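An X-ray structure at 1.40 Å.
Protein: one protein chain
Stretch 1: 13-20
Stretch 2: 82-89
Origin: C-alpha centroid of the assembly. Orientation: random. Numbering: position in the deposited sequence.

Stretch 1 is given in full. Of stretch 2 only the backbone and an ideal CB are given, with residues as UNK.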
ATOM      1  N   LEU A  13     -30.697   3.842  15.345  1.00 14.93           N
ATOM      2  CA  LEU A  13     -29.392   4.522  15.324  1.00 15.11           C
ATOM      3  C   LEU A  13     -29.298   5.524  16.463  1.00 18.86           C
ATOM      4  O   LEU A  13     -30.318   5.943  16.999  1.00 19.74           O
ATOM      5  CB  LEU A  13     -29.183   5.240  14.004  1.00 15.57           C
ATOM      6  CG  LEU A  13     -29.077   4.347  12.777  1.00 16.45           C
ATOM      7  CD1 LEU A  13     -29.239   5.149  11.496  1.00 18.50           C
ATOM      8  CD2 LEU A  13     -27.823   3.506  12.719  1.00 17.05           C
ATOM      9  N   ASP A  14     -28.078   5.945  16.787  1.00 17.29           N
ATOM     10  CA  ASP A  14     -27.836   6.980  17.833  1.00 21.64           C
ATOM     11  C   ASP A  14     -28.139   8.388  17.278  1.00 23.89           C
ATOM     12  O   ASP A  14     -28.456   8.473  16.140  1.00 23.48           O
ATOM     13  CB  ASP A  14     -26.439   6.822  18.448  1.00 21.66           C
ATOM     14  CG  ASP A  14     -25.262   7.272  17.602  1.00 23.01           C
ATOM     15  OD1 ASP A  14     -25.476   7.889  16.602  1.00 26.51           O
ATOM     16  OD2 ASP A  14     -24.144   6.943  17.975  1.00 25.48           O
ATOM     17  N   GLN A  15     -27.934   9.411  18.112  1.00 32.16           N
ATOM     18  CA  GLN A  15     -28.164  10.850  17.793  1.00 34.00           C
ATOM     19  C   GLN A  15     -27.371  11.294  16.556  1.00 35.20           C
ATOM     20  O   GLN A  15     -27.793  12.239  15.906  1.00 39.26           O
ATOM     21  CB  GLN A  15     -27.690  11.722  18.969  1.00 38.48           C
ATOM     22  CG  GLN A  15     -28.659  11.860  20.150  1.00 38.48           C
ATOM     23  CD  GLN A  15     -28.161  12.589  21.388  1.00 38.77           C
ATOM     24  OE1 GLN A  15     -27.545  12.021  22.299  1.00 43.95           O
ATOM     25  NE2 GLN A  15     -28.428  13.875  21.453  1.00 40.83           N
ATOM     26  N   ARG A  16     -26.230  10.673  16.271  1.00 31.76           N
ATOM     27  CA  ARG A  16     -25.371  11.073  15.133  1.00 29.18           C
ATOM     28  C   ARG A  16     -25.564  10.163  13.923  1.00 28.04           C
ATOM     29  O   ARG A  16     -24.762  10.222  13.047  1.00 29.83           O
ATOM     30  CB  ARG A  16     -23.918  11.156  15.608  1.00 30.69           C
ATOM     31  CG  ARG A  16     -23.743  12.069  16.810  1.00 31.32           C
ATOM     32  CD  ARG A  16     -22.299  12.358  17.161  1.00 30.15           C
ATOM     33  NE  ARG A  16     -21.658  11.125  17.558  1.00 27.27           N
ATOM     34  CZ  ARG A  16     -20.359  10.937  17.737  1.00 26.10           C
ATOM     35  NH1 ARG A  16     -19.501  11.923  17.586  1.00 26.53           N
ATOM     36  NH2 ARG A  16     -19.925   9.749  18.063  1.00 23.79           N
ATOM     37  N   GLY A  17     -26.593   9.322  13.950  1.00 24.20           N
ATOM     38  CA  GLY A  17     -26.888   8.408  12.849  1.00 24.84           C
ATOM     39  C   GLY A  17     -25.928   7.222  12.811  1.00 20.18           C
ATOM     40  O   GLY A  17     -25.746   6.634  11.762  1.00 22.08           O
ATOM     41  N   GLY A  18     -25.258   6.954  13.915  1.00 20.43           N
ATOM     42  CA  GLY A  18     -24.363   5.798  13.982  1.00 18.10           C
ATOM     43  C   GLY A  18     -24.880   4.673  14.869  1.00 15.59           C
ATOM     44  O   GLY A  18     -25.968   4.783  15.512  1.00 15.57           O
ATOM     45  N   LEU A  19     -24.092   3.616  14.932  1.00 13.41           N
ATOM     46  CA  LEU A  19     -24.534   2.390  15.606  1.00 12.55           C
ATOM     47  C   LEU A  19     -24.469   2.610  17.106  1.00 11.43           C
ATOM     48  O   LEU A  19     -23.510   3.145  17.659  1.00 13.42           O
ATOM     49  CB  LEU A  19     -23.653   1.201  15.193  1.00 13.38           C
ATOM     50  CG  LEU A  19     -24.082   0.512  13.890  1.00 14.42           C
ATOM     51  CD1 LEU A  19     -24.280   1.440  12.728  1.00 15.81           C
ATOM     52  CD2 LEU A  19     -23.050  -0.552  13.532  1.00 14.88           C
ATOM     53  N   LYS A  20     -25.420   1.977  17.766  1.00 12.14           N
ATOM     54  CA  LYS A  20     -25.419   1.784  19.231  1.00 11.79           C
ATOM     55  C   LYS A  20     -25.821   0.324  19.510  1.00 10.48           C
ATOM     56  O   LYS A  20     -26.245  -0.358  18.589  1.00 11.17           O
ATOM     57  CB  LYS A  20     -26.366   2.735  19.973  1.00 12.69           C
ATOM     58  CG  LYS A  20     -27.830   2.690  19.581  1.00 16.20           C
ATOM     59  CD  LYS A  20     -28.522   3.908  20.134  1.00 21.90           C
ATOM     60  CE  LYS A  20     -29.985   3.709  20.283  1.00 29.63           C
ATOM     61  NZ  LYS A  20     -30.431   4.542  21.430  1.00 26.63           N
ATOM     62  N   UNK A  82     -11.367  15.447  21.373  1.00 20.81           N
ATOM     63  CA  UNK A  82     -12.560  15.496  20.491  1.00 24.68           C
ATOM     64  C   UNK A  82     -13.315  14.182  20.655  1.00 20.55           C
ATOM     65  O   UNK A  82     -12.723  13.154  20.967  1.00 19.70           O
ATOM     66  CB  UNK A  82     -12.175  15.723  19.028  1.00 24.68           C
ATOM     67  N   UNK A  83     -14.650  14.175  20.583  1.00 20.69           N
ATOM     68  CA  UNK A  83     -15.398  12.950  20.803  1.00 19.10           C
ATOM     69  C   UNK A  83     -15.075  11.995  19.677  1.00 16.50           C
ATOM     70  O   UNK A  83     -14.894  12.381  18.541  1.00 18.41           O
ATOM     71  CB  UNK A  83     -16.902  13.216  20.889  1.00 19.10           C
ATOM     72  N   UNK A  84     -14.968  10.700  19.967  1.00 17.80           N
ATOM     73  CA  UNK A  84     -14.750   9.780  18.877  1.00 17.48           C
ATOM     74  C   UNK A  84     -16.031   9.637  18.079  1.00 15.93           C
ATOM     75  O   UNK A  84     -17.126   9.982  18.555  1.00 17.92           O
ATOM     76  CB  UNK A  84     -14.271   8.422  19.393  1.00 17.48           C
ATOM     77  N   UNK A  85     -15.865   9.136  16.853  1.00 15.79           N
ATOM     78  CA  UNK A  85     -16.980   8.971  15.915  1.00 16.23           C
ATOM     79  C   UNK A  85     -17.828   7.767  16.338  1.00 14.35           C
ATOM     80  O   UNK A  85     -17.621   7.164  17.350  1.00 16.06           O
ATOM     81  CB  UNK A  85     -16.467   8.794  14.484  1.00 16.23           C
ATOM     82  N   UNK A  86     -18.897   7.552  15.580  1.00 16.84           N
ATOM     83  CA  UNK A  86     -19.733   6.346  15.681  1.00 15.00           C
ATOM     84  C   UNK A  86     -19.423   5.484  14.467  1.00 12.70           C
ATOM     85  O   UNK A  86     -19.041   5.962  13.397  1.00 14.54           O
ATOM     86  CB  UNK A  86     -21.223   6.687  15.754  1.00 15.00           C
ATOM     87  N   UNK A  87     -19.600   4.200  14.652  1.00 12.03           N
ATOM     88  CA  UNK A  87     -19.570   3.253  13.532  1.00 12.02           C
ATOM     89  C   UNK A  87     -20.744   3.577  12.622  1.00 12.21           C
ATOM     90  O   UNK A  87     -21.863   3.821  13.165  1.00 13.18           O
ATOM     91  CB  UNK A  87     -19.630   1.803  14.015  1.00 12.02           C
ATOM     92  N   UNK A  88     -20.535   3.595  11.334  1.00 12.14           N
ATOM     93  CA  UNK A  88     -21.623   4.027  10.413  1.00 13.63           C
ATOM     94  C   UNK A  88     -21.448   3.430   9.032  1.00 14.93           C
ATOM     95  O   UNK A  88     -20.353   3.116   8.637  1.00 13.61           O
ATOM     96  CB  UNK A  88     -21.667   5.552  10.303  1.00 13.63           C
ATOM     97  N   UNK A  89     -22.577   3.292   8.299  1.00 18.18           N
ATOM     98  CA  UNK A  89     -22.521   2.953   6.875  1.00 21.63           C
ATOM     99  C   UNK A  89     -22.837   4.153   6.025  1.00 27.78           C
ATOM    100  O   UNK A  89     -22.892   4.001   4.795  1.00 30.00           O
ATOM    101  CB  UNK A  89     -23.488   1.814   6.547  1.00 21.63           C
TER

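Position 82 lies beyond the reach of stretch 1: nothing there comes within 5.5 Å of its ideal CB, so the contact sets no preference. The residue is Thr 82, and it makes no contact with stretch 1.

At position 83 the CA-to-CB bond points toward stretch 1, and the ideal CB lies 4.4 Å from Arg 16 NH1. A small or apolar group would fit, as would an acceptor, and phi/psi of -66/143 admits proline among many others. It is Pro 83. A water accepts a weak bond from Arg 16 NH1 and donates to Pro 83 O.

Position 84 directs CB sideways, with nothing of stretch 1 close by; its backbone matters more. The carbonyl lies at the guanidinium edge, near its plane, and accepts from both terminal nitrogens: Arg 16 NH2 to the O of 84 is 2.9 Å (159°), and Arg 16 NH1 to the same O is 3.2 Å (137°). Any residue could supply this acceptor, and phi of -73° is compatible with proline. The residue is Pro 84.

At position 85 the ideal CB points away, 5.1 Å from Arg 16 NH2, leaving the side chain largely unconstrained by stretch 1. Phi of -75° again allows proline, and Pro 85 is found.

Position 86 is the most informative. CB points toward stretch 1, with Asp 14 OD2 and Gly 18 CA each 3.7 Å from the ideal CB and Arg 16 NH2 at 4.0 Å. A carboxylate acceptor and a guanidinium donor so close together suit a short side chain able both to donate and to accept: serine or perhaps threonine. It is Ser 86, chi1 m. Its OG donates to Asp 14 OD2 (2.9 Å) and accepts from Arg 16 NH2 (3.0 Å), linking the two charged groups. The fit against Gly 18 is tight: an ideal CB on that glycine would lie 2.2 Å from Ser 86 CB, a clash.

At position 87 the ideal CB points sideways, 4.2 Å from Leu 19 CD2, which favours valine, isoleucine or leucine. Val 87, chi1 t, brings CG1 to 3.8 Å from Leu 19 CD2. Leu 19 N donates to Val 87 O (2.9 Å, 159°), while a water bridges Leu 19 O and Val 87 N.

Position 88 turns its ideal CB sideways, 4.5 Å from Gly 17 O and 4.6 Å from Gly 18 CA; small polar or beta-branched residues would suit. In Thr 88, OG1 approaches Gly 17 O to 3.6 Å, but its hydrogen bonding lies elsewhere in the structure.

At position 89 nothing of stretch 1 lies within 5.5 Å of the ideal CB, and phi/psi of -106/-7 does not call for glycine, so many residues would suit; it is Gly 89.

Stretch 2 (82-89) TPPPSVTG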
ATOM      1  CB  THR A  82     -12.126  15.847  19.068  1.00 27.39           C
ATOM      2  OG1 THR A  82     -13.223  16.243  18.231  1.00 31.34           O
ATOM      3  CG2 THR A  82     -11.446  14.681  18.399  1.00 27.96           C
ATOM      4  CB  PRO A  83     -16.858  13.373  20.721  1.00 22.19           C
ATOM      5  CG  PRO A  83     -16.809  14.867  20.964  1.00 23.38           C
ATOM      6  CD  PRO A  83     -15.528  15.330  20.323  1.00 22.82           C
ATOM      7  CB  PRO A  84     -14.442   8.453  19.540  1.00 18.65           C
ATOM      8  CG  PRO A  84     -15.162   8.554  20.827  1.00 19.76           C
ATOM      9  CD  PRO A  84     -15.112  10.042  21.256  1.00 18.46           C
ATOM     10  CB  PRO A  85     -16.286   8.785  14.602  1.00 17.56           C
ATOM     11  CG  PRO A  85     -15.056   7.984  14.992  1.00 16.88           C
ATOM     12  CD  PRO A  85     -14.607   8.610  16.289  1.00 16.48           C
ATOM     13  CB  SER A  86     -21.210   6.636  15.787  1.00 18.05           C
ATOM     14  OG  SER A  86     -21.506   7.380  16.982  1.00 21.44           O
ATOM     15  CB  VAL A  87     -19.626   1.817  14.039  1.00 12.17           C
ATOM     16  CG1 VAL A  87     -19.624   0.841  12.877  1.00 11.83           C
ATOM     17  CG2 VAL A  87     -18.466   1.523  14.996  1.00 11.92           C
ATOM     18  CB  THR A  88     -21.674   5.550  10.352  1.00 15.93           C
ATOM     19  OG1 THR A  88     -22.854   5.975   9.652  1.00 18.00           O
ATOM     20  CG2 THR A  88     -20.440   6.122   9.725  1.00 15.87           C
TER
HETATM   21  O   HOH W   1     -16.750  12.677  16.167  1.00 37.73           O
HETATM   22  O   HOH W   2     -20.781   3.461  17.124  1.00 16.85           O
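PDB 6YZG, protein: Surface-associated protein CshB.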